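Long-range contacts in nigritoxine (Vibrio nigripulchritudo, PDB 5M41), which acts as a bacterial toxin against crustaceans and insects: residues Thr663-Val673 against Leu739-Arg750; Phe606-Lys614 against Leu725-Gly733. All coordinates share one frame; numbering follows the deposited sequence.

Interaction 1: residues Thr663-Val673 against Leu739-Arg750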
loop_
_atom_site.group_PDB
_atom_site.type_symbol
_atom_site.label_atom_id
_atom_site.label_comp_id
_atom_site.label_asym_id
_atom_site.label_seq_id
_atom_site.Cartn_x
_atom_site.Cartn_y
_atom_site.Cartn_z
ATOM N N THR A 663 -24.413 -5.842 40.330
ATOM C CA THR A 663 -23.146 -6.451 40.685
ATOM C C THR A 663 -22.132 -5.326 40.840
ATOM O O THR A 663 -22.464 -4.158 40.664
ATOM C CB THR A 663 -22.636 -7.395 39.591
ATOM O OG1 THR A 663 -22.310 -6.617 38.436
ATOM C CG2 THR A 663 -23.673 -8.482 39.248
ATOM N N THR A 664 -20.897 -5.675 41.173
ATOM C CA THR A 664 -19.805 -4.701 41.267
ATOM C C THR A 664 -18.992 -4.680 39.958
ATOM O O THR A 664 -18.003 -3.966 39.844
ATOM C CB THR A 664 -18.877 -5.080 42.430
ATOM O OG1 THR A 664 -18.402 -6.416 42.203
ATOM C CG2 THR A 664 -19.650 -5.038 43.787
ATOM N N TYR A 665 -19.418 -5.467 38.974
ATOM C CA TYR A 665 -18.797 -5.478 37.642
ATOM C C TYR A 665 -19.257 -4.270 36.847
ATOM O O TYR A 665 -20.456 -3.990 36.770
ATOM C CB TYR A 665 -19.177 -6.752 36.886
ATOM C CG TYR A 665 -18.490 -6.923 35.554
ATOM C CD1 TYR A 665 -17.184 -7.428 35.493
ATOM C CD2 TYR A 665 -19.153 -6.645 34.345
ATOM C CE1 TYR A 665 -16.540 -7.613 34.284
ATOM C CE2 TYR A 665 -18.511 -6.835 33.114
ATOM C CZ TYR A 665 -17.198 -7.317 33.105
ATOM O OH TYR A 665 -16.512 -7.534 31.935
ATOM N N THR A 666 -18.309 -3.548 36.262
ATOM C CA THR A 666 -18.641 -2.279 35.614
ATOM C C THR A 666 -18.495 -2.387 34.104
ATOM O O THR A 666 -17.779 -3.263 33.609
ATOM C CB THR A 666 -17.713 -1.149 36.090
ATOM O OG1 THR A 666 -16.392 -1.409 35.600
ATOM C CG2 THR A 666 -17.697 -1.058 37.639
ATOM N N LEU A 667 -19.161 -1.481 33.382
ATOM C CA LEU A 667 -18.965 -1.335 31.942
ATOM C C LEU A 667 -17.491 -1.087 31.629
ATOM O O LEU A 667 -16.988 -1.567 30.618
ATOM C CB LEU A 667 -19.817 -0.186 31.375
ATOM C CG LEU A 667 -19.720 0.030 29.857
ATOM C CD1 LEU A 667 -20.275 -1.151 29.063
ATOM C CD2 LEU A 667 -20.448 1.298 29.444
ATOM N N GLN A 668 -16.813 -0.323 32.481
ATOM C CA GLN A 668 -15.367 -0.128 32.330
ATOM C C GLN A 668 -14.570 -1.451 32.332
ATOM O O GLN A 668 -13.686 -1.639 31.490
ATOM C CB GLN A 668 -14.825 0.805 33.411
ATOM C CG GLN A 668 -13.497 1.421 33.008
ATOM C CD GLN A 668 -12.842 2.205 34.123
ATOM O OE1 GLN A 668 -12.473 3.364 33.928
ATOM N NE2 GLN A 668 -12.686 1.580 35.297
ATOM N N ASP A 669 -14.877 -2.365 33.256
ATOM C CA ASP A 669 -14.205 -3.675 33.240
ATOM C C ASP A 669 -14.405 -4.343 31.879
ATOM O O ASP A 669 -13.462 -4.897 31.312
ATOM C CB ASP A 669 -14.758 -4.611 34.309
ATOM C CG ASP A 669 -14.447 -4.166 35.732
ATOM O OD1 ASP A 669 -13.502 -3.374 35.968
ATOM O OD2 ASP A 669 -15.192 -4.631 36.619
ATOM N N PHE A 670 -15.640 -4.285 31.372
ATOM C CA PHE A 670 -16.014 -4.883 30.090
ATOM C C PHE A 670 -15.216 -4.269 28.954
ATOM O O PHE A 670 -14.582 -4.973 28.151
ATOM C CB PHE A 670 -17.531 -4.730 29.833
ATOM C CG PHE A 670 -17.989 -5.331 28.535
ATOM C CD1 PHE A 670 -18.123 -6.709 28.403
ATOM C CD2 PHE A 670 -18.318 -4.521 27.452
ATOM C CE1 PHE A 670 -18.552 -7.275 27.212
ATOM C CE2 PHE A 670 -18.753 -5.077 26.253
ATOM C CZ PHE A 670 -18.863 -6.457 26.132
ATOM N N ILE A 671 -15.203 -2.944 28.934
ATOM C CA ILE A 671 -14.526 -2.197 27.880
ATOM C C ILE A 671 -13.024 -2.472 27.893
ATOM O O ILE A 671 -12.417 -2.715 26.840
ATOM C CB ILE A 671 -14.852 -0.684 27.977
ATOM C CG1 ILE A 671 -16.309 -0.428 27.538
ATOM C CG2 ILE A 671 -13.865 0.157 27.167
ATOM C CD1 ILE A 671 -16.744 1.034 27.630
ATOM N N THR A 672 -12.426 -2.467 29.084
ATOM C CA THR A 672 -10.978 -2.731 29.210
ATOM C C THR A 672 -10.606 -4.074 28.567
ATOM O O THR A 672 -9.671 -4.156 27.797
ATOM C CB THR A 672 -10.534 -2.704 30.682
ATOM O OG1 THR A 672 -10.829 -1.411 31.233
ATOM C CG2 THR A 672 -9.018 -2.994 30.820
ATOM N N VAL A 673 -11.366 -5.123 28.851
ATOM C CA VAL A 673 -11.062 -6.427 28.267
ATOM C C VAL A 673 -11.314 -6.410 26.749
ATOM O O VAL A 673 -10.464 -6.843 25.959
ATOM C CB VAL A 673 -11.786 -7.571 29.018
ATOM C CG1 VAL A 673 -11.681 -8.889 28.267
ATOM C CG2 VAL A 673 -11.160 -7.746 30.403
ATOM N N LEU A 739 -17.628 -13.261 37.037
ATOM C CA LEU A 739 -17.497 -11.809 37.006
ATOM C C LEU A 739 -16.245 -11.316 37.710
ATOM O O LEU A 739 -15.592 -10.381 37.242
ATOM C CB LEU A 739 -18.741 -11.136 37.611
ATOM C CG LEU A 739 -20.049 -11.184 36.811
ATOM C CD1 LEU A 739 -21.136 -10.496 37.633
ATOM C CD2 LEU A 739 -19.939 -10.540 35.431
ATOM N N GLN A 740 -15.900 -11.948 38.829
ATOM C CA GLN A 740 -14.715 -11.559 39.553
ATOM C C GLN A 740 -13.480 -11.822 38.681
ATOM O O GLN A 740 -12.594 -10.983 38.578
ATOM C CB GLN A 740 -14.622 -12.312 40.901
ATOM C CG GLN A 740 -13.812 -11.572 41.969
ATOM C CD GLN A 740 -14.320 -10.149 42.228
ATOM O OE1 GLN A 740 -15.372 -9.949 42.838
ATOM N NE2 GLN A 740 -13.575 -9.156 41.745
ATOM N N GLY A 741 -13.425 -12.996 38.054
ATOM C CA GLY A 741 -12.328 -13.314 37.127
ATOM C C GLY A 741 -12.273 -12.264 36.018
ATOM O O GLY A 741 -11.206 -11.800 35.657
ATOM N N LEU A 742 -13.436 -11.870 35.501
ATOM C CA LEU A 742 -13.493 -10.833 34.469
ATOM C C LEU A 742 -13.014 -9.477 34.996
ATOM O O LEU A 742 -12.280 -8.776 34.298
ATOM C CB LEU A 742 -14.899 -10.725 33.873
ATOM C CG LEU A 742 -15.260 -11.914 32.979
ATOM C CD1 LEU A 742 -16.727 -11.802 32.583
ATOM C CD2 LEU A 742 -14.367 -11.994 31.745
ATOM N N SER A 743 -13.403 -9.120 36.222
ATOM C CA SER A 743 -12.930 -7.861 36.850
ATOM C C SER A 743 -11.435 -7.872 37.123
ATOM O O SER A 743 -10.734 -6.882 36.876
ATOM C CB SER A 743 -13.673 -7.588 38.156
ATOM O OG SER A 743 -14.942 -7.033 37.858
ATOM N N ASN A 744 -10.950 -8.998 37.637
ATOM C CA ASN A 744 -9.508 -9.151 37.845
ATOM C C ASN A 744 -8.716 -9.090 36.542
ATOM O O ASN A 744 -7.662 -8.466 36.507
ATOM C CB ASN A 744 -9.189 -10.404 38.668
ATOM C CG ASN A 744 -9.872 -10.380 40.025
ATOM O OD1 ASN A 744 -10.207 -9.311 40.544
ATOM N ND2 ASN A 744 -10.116 -11.550 40.590
ATOM N N ALA A 745 -9.245 -9.678 35.466
ATOM C CA ALA A 745 -8.578 -9.606 34.158
ATOM C C ALA A 745 -8.437 -8.153 33.710
ATOM O O ALA A 745 -7.374 -7.741 33.220
ATOM C CB ALA A 745 -9.332 -10.422 33.119
ATOM N N ALA A 746 -9.504 -7.375 33.896
ATOM C CA ALA A 746 -9.448 -5.942 33.631
ATOM C C ALA A 746 -8.394 -5.252 34.507
ATOM O O ALA A 746 -7.577 -4.466 34.015
ATOM C CB ALA A 746 -10.831 -5.307 33.816
ATOM N N GLN A 747 -8.429 -5.540 35.801
ATOM C CA GLN A 747 -7.411 -5.040 36.734
ATOM C C GLN A 747 -5.973 -5.341 36.291
ATOM O O GLN A 747 -5.136 -4.444 36.285
ATOM C CB GLN A 747 -7.649 -5.552 38.167
ATOM C CG GLN A 747 -6.896 -4.747 39.228
ATOM C CD GLN A 747 -7.193 -3.247 39.144
ATOM O OE1 GLN A 747 -8.356 -2.834 39.159
ATOM N NE2 GLN A 747 -6.141 -2.427 39.033
ATOM N N LYS A 748 -5.702 -6.590 35.916
ATOM C CA LYS A 748 -4.404 -6.982 35.363
ATOM C C LYS A 748 -4.017 -6.152 34.156
ATOM O O LYS A 748 -2.836 -5.852 33.979
ATOM C CB LYS A 748 -4.386 -8.456 34.955
ATOM C CG LYS A 748 -4.026 -9.414 36.077
ATOM C CD LYS A 748 -4.267 -10.851 35.654
ATOM C CE LYS A 748 -4.079 -11.786 36.837
ATOM N NZ LYS A 748 -4.264 -13.209 36.449
ATOM N N LEU A 749 -4.995 -5.783 33.322
ATOM C CA LEU A 749 -4.683 -4.986 32.139
ATOM C C LEU A 749 -4.292 -3.539 32.449
ATOM O O LEU A 749 -3.468 -2.976 31.748
ATOM C CB LEU A 749 -5.827 -5.027 31.130
ATOM C CG LEU A 749 -5.904 -6.363 30.410
ATOM C CD1 LEU A 749 -7.246 -6.483 29.718
ATOM C CD2 LEU A 749 -4.740 -6.517 29.451
ATOM N N ARG A 750 -4.892 -2.946 33.483
ATOM C CA ARG A 750 -4.544 -1.584 33.921
ATOM C C ARG A 750 -3.186 -1.533 34.653
ATOM O O ARG A 750 -2.479 -0.532 34.576
ATOM C CB ARG A 750 -5.659 -0.983 34.796
ATOM C CG ARG A 750 -6.963 -0.706 34.050
ATOM C CD ARG A 750 -7.996 -0.001 34.919
ATOM N NE ARG A 750 -8.578 -0.889 35.927
ATOM C CZ ARG A 750 -9.755 -1.513 35.811
ATOM N NH1 ARG A 750 -10.512 -1.360 34.720
ATOM N NH2 ARG A 750 -10.179 -2.302 36.796
HETATM O O HOH W 1 -13.838 -7.585 32.097
#
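Thr-663 meets Leu-739 through methyl groups, its CG2 lying 3.6 Å from Leu-739 CD1, while its hydroxyl closes an ST turn with Tyr-665 N and also bonds Leu-714 O. Tyr-665 follows, its ring swung anti to the backbone N (chi1 -175°) and lying against helix 739-750. Leu-739 CD2 makes a CH-pi contact over one face, 4.2 Å from the centroid of the Tyr-665 ring, and Ser-743 OG sits at the ring edge. The phenol reaches a water, Tyr-665 OH to its oxygen 2.7 Å, which donates to Leu-742 O and weakly to Asp-669 O. Thr-666 is the N-cap of the next helix and forms a capping box with Asp-669. The helix that starts here, 667-673, crosses helix 739-750 at 62°, the axes 8.6 Å apart at their closest. Asp-669 serves both helices: Ser-743 OG donates to Asp-669 OD2 (2.7 Å) from above the carboxylate plane, and a longer salt bridge links Asp-669 OD1 to Arg-750 NH2 (3.6 Å). Thr-672 rests CG2 on Leu-749 CB, its hydroxyl bonded back to Gln-668 O. Val-673 is a knob in a hole of Leu-742, Ala-745, Ala-746 and Leu-749, where two alanines leave room for its branched side chain.

Interaction 2: residues Phe606-Lys614 against Leu725-Gly733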
loop_
_atom_site.group_PDB
_atom_site.type_symbol
_atom_site.label_atom_id
_atom_site.label_comp_id
_atom_site.label_asym_id
_atom_site.label_seq_id
_atom_site.Cartn_x
_atom_site.Cartn_y
_atom_site.Cartn_z
ATOM N N PHE A 606 -23.473 -8.447 19.081
ATOM C CA PHE A 606 -22.075 -8.322 19.478
ATOM C C PHE A 606 -21.383 -9.677 19.327
ATOM O O PHE A 606 -20.332 -9.771 18.700
ATOM C CB PHE A 606 -21.955 -7.798 20.927
ATOM C CG PHE A 606 -20.519 -7.579 21.390
ATOM C CD1 PHE A 606 -19.778 -6.461 20.955
ATOM C CD2 PHE A 606 -19.903 -8.482 22.259
ATOM C CE1 PHE A 606 -18.467 -6.253 21.382
ATOM C CE2 PHE A 606 -18.592 -8.273 22.689
ATOM C CZ PHE A 606 -17.873 -7.164 22.258
ATOM N N LEU A 607 -22.010 -10.724 19.870
ATOM C CA LEU A 607 -21.459 -12.086 19.794
ATOM C C LEU A 607 -21.175 -12.484 18.341
ATOM O O LEU A 607 -20.071 -12.958 18.027
ATOM C CB LEU A 607 -22.382 -13.131 20.471
ATOM C CG LEU A 607 -21.988 -14.613 20.357
ATOM C CD1 LEU A 607 -20.579 -14.867 20.911
ATOM C CD2 LEU A 607 -23.019 -15.546 21.006
ATOM N N THR A 608 -22.159 -12.277 17.470
ATOM C CA THR A 608 -22.051 -12.681 16.069
ATOM C C THR A 608 -20.945 -11.896 15.406
ATOM O O THR A 608 -20.085 -12.475 14.730
ATOM C CB THR A 608 -23.375 -12.501 15.293
ATOM O OG1 THR A 608 -24.369 -13.360 15.866
ATOM C CG2 THR A 608 -23.201 -12.893 13.822
ATOM N N TYR A 609 -20.951 -10.584 15.608
ATOM C CA TYR A 609 -19.929 -9.765 14.956
ATOM C C TYR A 609 -18.526 -10.185 15.391
ATOM O O TYR A 609 -17.662 -10.399 14.549
ATOM C CB TYR A 609 -20.170 -8.260 15.133
ATOM C CG TYR A 609 -19.069 -7.418 14.520
ATOM C CD1 TYR A 609 -19.042 -7.156 13.145
ATOM C CD2 TYR A 609 -18.037 -6.912 15.309
ATOM C CE1 TYR A 609 -18.024 -6.401 12.578
ATOM C CE2 TYR A 609 -17.010 -6.153 14.755
ATOM C CZ TYR A 609 -17.012 -5.897 13.390
ATOM O OH TYR A 609 -15.992 -5.139 12.833
ATOM N N ILE A 610 -18.314 -10.336 16.691
ATOM C CA ILE A 610 -16.995 -10.648 17.213
ATOM C C ILE A 610 -16.520 -12.043 16.760
ATOM O O ILE A 610 -15.360 -12.194 16.331
ATOM C CB ILE A 610 -16.937 -10.460 18.748
ATOM C CG1 ILE A 610 -17.087 -8.970 19.094
ATOM C CG2 ILE A 610 -15.632 -11.011 19.348
ATOM C CD1 ILE A 610 -15.966 -8.064 18.588
ATOM N N GLU A 611 -17.405 -13.041 16.813
ATOM C CA GLU A 611 -17.076 -14.378 16.307
ATOM C C GLU A 611 -16.690 -14.320 14.829
ATOM O O GLU A 611 -15.771 -15.000 14.403
ATOM C CB GLU A 611 -18.216 -15.368 16.552
ATOM C CG GLU A 611 -18.459 -15.641 18.033
ATOM C CD GLU A 611 -17.285 -16.352 18.693
ATOM O OE1 GLU A 611 -16.869 -17.391 18.168
ATOM O OE2 GLU A 611 -16.778 -15.886 19.732
ATOM N N GLY A 612 -17.361 -13.465 14.064
ATOM C CA GLY A 612 -17.006 -13.257 12.672
ATOM C C GLY A 612 -15.625 -12.644 12.532
ATOM O O GLY A 612 -14.780 -13.156 11.784
ATOM N N LYS A 613 -15.397 -11.541 13.244
ATOM C CA LYS A 613 -14.099 -10.868 13.238
ATOM C C LYS A 613 -12.975 -11.743 13.805
ATOM O O LYS A 613 -11.827 -11.603 13.385
ATOM C CB LYS A 613 -14.158 -9.550 13.989
ATOM C CG LYS A 613 -14.859 -8.442 13.226
ATOM C CD LYS A 613 -14.171 -8.132 11.901
ATOM C CE LYS A 613 -13.130 -7.038 12.033
ATOM N NZ LYS A 613 -12.777 -6.474 10.702
ATOM N N LYS A 614 -13.305 -12.632 14.747
ATOM C CA LYS A 614 -12.316 -13.547 15.356
ATOM C C LYS A 614 -11.648 -14.487 14.359
ATOM O O LYS A 614 -10.514 -14.884 14.569
ATOM C CB LYS A 614 -12.942 -14.399 16.462
ATOM C CG LYS A 614 -12.907 -13.752 17.826
ATOM C CD LYS A 614 -13.793 -14.483 18.829
ATOM C CE LYS A 614 -13.457 -15.974 18.970
ATOM N NZ LYS A 614 -14.092 -16.496 20.219
ATOM N N LEU A 725 -21.349 -14.965 27.358
ATOM C CA LEU A 725 -20.833 -14.163 26.241
ATOM C C LEU A 725 -19.309 -14.096 26.224
ATOM O O LEU A 725 -18.681 -14.397 25.205
ATOM C CB LEU A 725 -21.390 -12.736 26.298
ATOM C CG LEU A 725 -20.812 -11.721 25.298
ATOM C CD1 LEU A 725 -21.187 -12.091 23.865
ATOM C CD2 LEU A 725 -21.371 -10.346 25.615
ATOM N N MET A 726 -18.729 -13.681 27.345
ATOM C CA MET A 726 -17.273 -13.525 27.447
ATOM C C MET A 726 -16.548 -14.861 27.355
ATOM O O MET A 726 -15.504 -14.947 26.732
ATOM C CB MET A 726 -16.869 -12.769 28.717
ATOM C CG MET A 726 -17.386 -11.344 28.794
ATOM S SD MET A 726 -16.829 -10.321 27.409
ATOM C CE MET A 726 -15.469 -9.444 28.148
ATOM N N GLY A 727 -17.098 -15.888 27.984
ATOM C CA GLY A 727 -16.553 -17.237 27.899
ATOM C C GLY A 727 -16.360 -17.638 26.456
ATOM O O GLY A 727 -15.288 -18.153 26.082
ATOM N N GLN A 728 -17.380 -17.365 25.636
ATOM C CA GLN A 728 -17.348 -17.715 24.230
ATOM C C GLN A 728 -16.380 -16.810 23.463
ATOM O O GLN A 728 -15.503 -17.294 22.718
ATOM C CB GLN A 728 -18.756 -17.681 23.589
ATOM C CG GLN A 728 -18.751 -17.984 22.080
ATOM C CD GLN A 728 -18.126 -19.342 21.739
ATOM O OE1 GLN A 728 -18.197 -20.264 22.526
ATOM N NE2 GLN A 728 -17.500 -19.448 20.577
ATOM N N VAL A 729 -16.544 -15.503 23.657
ATOM C CA VAL A 729 -15.782 -14.514 22.917
ATOM C C VAL A 729 -14.288 -14.667 23.251
ATOM O O VAL A 729 -13.426 -14.674 22.364
ATOM C CB VAL A 729 -16.336 -13.092 23.220
ATOM C CG1 VAL A 729 -15.280 -12.033 23.090
ATOM C CG2 VAL A 729 -17.537 -12.777 22.323
ATOM N N LEU A 730 -13.983 -14.820 24.524
ATOM C CA LEU A 730 -12.597 -14.827 24.939
ATOM C C LEU A 730 -11.922 -16.185 24.871
ATOM O O LEU A 730 -10.706 -16.239 24.685
ATOM C CB LEU A 730 -12.434 -14.237 26.337
ATOM C CG LEU A 730 -12.978 -12.816 26.525
ATOM C CD1 LEU A 730 -12.950 -12.416 27.985
ATOM C CD2 LEU A 730 -12.214 -11.800 25.673
ATOM N N THR A 731 -12.684 -17.271 25.031
ATOM C CA THR A 731 -12.069 -18.606 25.145
ATOM C C THR A 731 -12.712 -19.685 24.272
ATOM O O THR A 731 -12.420 -20.870 24.441
ATOM C CB THR A 731 -12.014 -19.108 26.613
ATOM O OG1 THR A 731 -13.303 -19.593 27.021
ATOM C CG2 THR A 731 -11.541 -18.002 27.596
ATOM N N ASN A 732 -13.590 -19.286 23.351
ATOM C CA ASN A 732 -14.348 -20.245 22.536
ATOM C C ASN A 732 -15.144 -21.232 23.395
ATOM O O ASN A 732 -15.385 -22.353 22.983
ATOM C CB ASN A 732 -13.435 -21.005 21.549
ATOM C CG ASN A 732 -12.787 -20.093 20.526
ATOM O OD1 ASN A 732 -13.236 -18.973 20.284
ATOM N ND2 ASN A 732 -11.716 -20.569 19.925
ATOM N N GLY A 733 -15.542 -20.801 24.587
ATOM C CA GLY A 733 -16.331 -21.634 25.497
ATOM C C GLY A 733 -15.534 -22.746 26.176
ATOM O O GLY A 733 -16.116 -23.671 26.737
#
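Leu-607 and Leu-725 pack against each other where helices 606-614 and 725-731 run side by side, Leu-607 CB 3.7 Å from Leu-725 CD1. The axes stay 10.2 Å apart and their directions differ by 12°, a spacing that larger aliphatic side chains can bridge. Leu-725 also sends CD2 to Phe-606, approaching CD2 of the ring obliquely. One turn on, Val-729 faces both Leu-607 and Ile-610: its CG2 is 4.0 Å from Leu-607 CD1, and its CG1 is 3.9 Å from Ile-610 CG2. Ile-610 turns CG2 toward Val-729, while its CG1 lies over a face of the Phe-606 ring. The branched methyls of valine and isoleucine meet between the two backbones, beside the longer leucines, and such apolar types suit a buried seam.

Toward the C-terminal ends the apolar packing gives way to a polar, more exposed margin. Here Lys-614 reaches across, its long chain bent at chi3 (56°), and its ammonium group donates to Val-729 O (2.9 Å) from above the carbonyl plane and to Asn-732 OD1 (2.6 Å) nearly along the C=O axis. Lys-614 NZ also meets Glu-611 OE2 (2.8 Å) on the syn side of that oxygen, somewhat out of the carboxylate plane, a salt bridge within one helix, so three oxygens grip one nitrogen. The other carboxylate oxygen, Glu-611 OE1, takes a weak bond from Gln-728 NE2. Asn-732 is the first residue to leave the helix and does so with positive phi, a conformation asparagine tolerates well. A lysine is apt here, since its charge is probably favoured by the Glu-611 carboxylate and the carbonyl end of the helix. The whole is a near-parallel helix pair packed with helices 667-676 and 688-704, its apolar seam closed at one end by a lysine bonded across to the neighbouring helix end.

How the interactions relate
Interactions 1 and 2 stand about 17 Å apart between centres and are joined by helix 719-731, which supplies one side of interaction 2, packs against helix 667-676 and Leu-742 of interaction 1, and is followed in the chain by helix 739-751. Met-726 is the main point of contact between the two: its SD lies 3.5 Å from Phe-670 CE1, and its CG and CE touch Leu-742 and Val-673. Both contacts are partly buried. In interaction 1, small residues let steeply crossed helices come close, the Asp-669 to Ser-743 bond and a water sit inside, and Arg-750 lies at the exposed edge; in interaction 2, larger aliphatics fill a wider gap between nearly parallel helices, and polar bonds gather at one end.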